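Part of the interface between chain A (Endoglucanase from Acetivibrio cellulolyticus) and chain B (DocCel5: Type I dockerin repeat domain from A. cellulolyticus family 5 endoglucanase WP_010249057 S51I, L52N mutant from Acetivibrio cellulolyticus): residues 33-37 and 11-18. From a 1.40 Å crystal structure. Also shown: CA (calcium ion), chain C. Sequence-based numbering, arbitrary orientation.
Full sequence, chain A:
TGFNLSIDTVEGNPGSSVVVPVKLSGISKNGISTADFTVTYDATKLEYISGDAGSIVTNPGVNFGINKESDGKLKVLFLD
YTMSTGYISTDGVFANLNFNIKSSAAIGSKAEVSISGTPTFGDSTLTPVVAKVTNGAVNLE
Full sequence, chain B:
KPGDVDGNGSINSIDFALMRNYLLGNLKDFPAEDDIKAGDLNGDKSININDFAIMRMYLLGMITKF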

# COMPACT_ATOMS: atom_id res chain seq x y z
N SER A 33 -0.40 9.07 7.03
CA SER A 33 1.05 9.07 6.87
C SER A 33 1.62 7.76 6.38
O SER A 33 2.75 7.75 5.93
N THR A 34 0.88 6.67 6.52
CA THR A 34 1.38 5.35 6.05
C THR A 34 0.24 4.54 5.48
O THR A 34 -0.91 4.64 5.98
N ALA A 35 0.53 3.67 4.53
CA ALA A 35 -0.47 2.71 4.04
C ALA A 35 0.20 1.51 3.50
O ALA A 35 1.25 1.65 2.83
N ASP A 36 -0.41 0.32 3.68
CA ASP A 36 -0.02 -0.86 2.95
C ASP A 36 -1.20 -1.75 2.77
O ASP A 36 -1.92 -2.01 3.71
N PHE A 37 -1.31 -2.31 1.59
CA PHE A 37 -2.40 -3.27 1.34
C PHE A 37 -2.13 -4.01 0.06
O PHE A 37 -1.26 -3.61 -0.72
N ILE B 11 4.12 -7.37 10.16
CA ILE B 11 5.07 -6.41 9.57
C ILE B 11 4.27 -5.56 8.59
O ILE B 11 3.70 -6.09 7.61
N ASN B 12 4.21 -4.25 8.81
CA ASN B 12 3.37 -3.41 7.98
C ASN B 12 3.94 -1.99 7.89
O ASN B 12 5.08 -1.73 8.29
N SER B 13 3.16 -1.10 7.27
CA SER B 13 3.67 0.22 6.98
C SER B 13 3.86 1.11 8.22
O SER B 13 4.60 2.10 8.18
N ILE B 14 3.24 0.72 9.33
CA ILE B 14 3.54 1.41 10.61
C ILE B 14 4.95 1.01 11.14
O ILE B 14 5.68 1.87 11.60
N ASP B 15 5.36 -0.25 10.97
CA ASP B 15 6.76 -0.64 11.27
C ASP B 15 7.70 0.14 10.34
O ASP B 15 8.71 0.68 10.78
N PHE B 16 7.34 0.25 9.04
CA PHE B 16 8.16 1.02 8.11
C PHE B 16 8.31 2.48 8.52
O PHE B 16 9.39 3.03 8.45
N ALA B 17 7.22 3.09 8.95
CA ALA B 17 7.25 4.42 9.49
C ALA B 17 8.12 4.61 10.75
O ALA B 17 8.89 5.60 10.89
N LEU B 18 8.02 3.67 11.65
CA LEU B 18 8.83 3.72 12.83
C LEU B 18 10.30 3.59 12.46
O LEU B 18 11.14 4.27 13.03

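One serine hydroxyl sits at the centre of the polar contact: Ser13(B), the first residue of the helix, sits in a p rotamer with CB toward the strand and links two strand side chains in a polar relay. Thr34(A) OG1 donates to Ser13(B) OG at 2.9 Å, and Ser13(B) OG in turn donates to Asp36(A) OD1 at 2.8 Å. The same carboxylate oxygen also accepts from the backbone, Ser13(B) N to Asp36(A) OD1, 2.8 Å, so Asp36(A), in p, grips serine by amide and hydroxyl together. Water 1 bridges the two stretches, its O 2.7 Å from Asp36(A) OD2 and 2.8 Å from Ile11(B) O.

The strand's alternation sets the pattern: Thr34(A) and Asp36(A) point toward the helix, whereas Ala35(A) between them points away. Thr34(A) is two-faced, its chi1 of 92° lying between wells; while OG1 joins the relay, CG2 packs on Ala17(B) CB at 3.6 Å, one helical turn beyond Ser13(B).

Asn12(B), also p, caps the helix through OD1, which accepts from Ile14(B) N at 3.0 Å and weakly from Asp15(B) N at 3.5 Å. The backbone Asn12(B) N donates to Asp15(B) OD2 at 2.8 Å, and Asp15(B), in m, binds calcium through both carboxylate oxygens. Water 2, a calcium ligand, donates to Asn12(B) OD1 at 2.7 Å, tying cap to metal site.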

# COMPACT_ATOMS: atom_id res chain seq x y z
CB SER A 33 1.77 9.45 8.15
OG SER A 33 1.45 10.77 8.56
CB THR A 34 2.05 4.50 7.23
OG1 THR A 34 1.09 3.64 7.86
CG2 THR A 34 2.57 5.31 8.33
CB ALA A 35 -1.36 3.33 2.98
CB ASP A 36 1.19 -1.63 3.58
CG ASP A 36 0.84 -2.32 4.89
OD1 ASP A 36 0.77 -1.58 5.86
OD2 ASP A 36 0.62 -3.55 4.90
CB PHE A 37 -3.81 -2.64 1.35
CG PHE A 37 -4.00 -1.51 0.37
CD1 PHE A 37 -4.34 -1.71 -0.95
CD2 PHE A 37 -3.80 -0.19 0.78
CE1 PHE A 37 -4.55 -0.64 -1.80
CE2 PHE A 37 -4.03 0.88 -0.04
CZ PHE A 37 -4.38 0.65 -1.36
CB ILE B 11 6.21 -7.17 8.82
CG1 ILE B 11 7.02 -8.07 9.79
CG2 ILE B 11 7.09 -6.13 8.13
CD1 ILE B 11 7.77 -9.11 9.04
CB ASN B 12 1.90 -3.46 8.48
CG ASN B 12 1.71 -2.87 9.88
OD1 ASN B 12 2.42 -1.95 10.28
ND2 ASN B 12 0.70 -3.37 10.59
CB SER B 13 2.73 0.94 5.97
OG SER B 13 1.40 1.07 6.50
CB ILE B 14 2.42 1.22 11.64
CG1 ILE B 14 1.15 2.00 11.12
CG2 ILE B 14 2.90 1.64 13.00
CD1 ILE B 14 -0.12 1.81 11.95
CB ASP B 15 6.96 -2.13 11.03
CG ASP B 15 6.08 -2.98 11.93
OD1 ASP B 15 6.21 -2.88 13.16
OD2 ASP B 15 5.23 -3.74 11.39
CB PHE B 16 7.45 0.91 6.77
CG PHE B 16 8.18 1.41 5.52
CD1 PHE B 16 9.44 1.01 5.22
CD2 PHE B 16 7.52 2.20 4.63
CE1 PHE B 16 10.03 1.40 4.04
CE2 PHE B 16 8.12 2.62 3.44
CZ PHE B 16 9.40 2.22 3.16
CB ALA B 17 5.85 4.91 9.75
CB LEU B 18 8.45 2.62 13.82
CG LEU B 18 7.07 2.85 14.48
CD1 LEU B 18 6.59 1.62 15.15
CD2 LEU B 18 7.06 3.96 15.51
CA CA C . 4.22 -4.43 13.45
O HOH W 1 1.77 -5.92 5.59
O HOH W 2 2.75 -2.61 12.90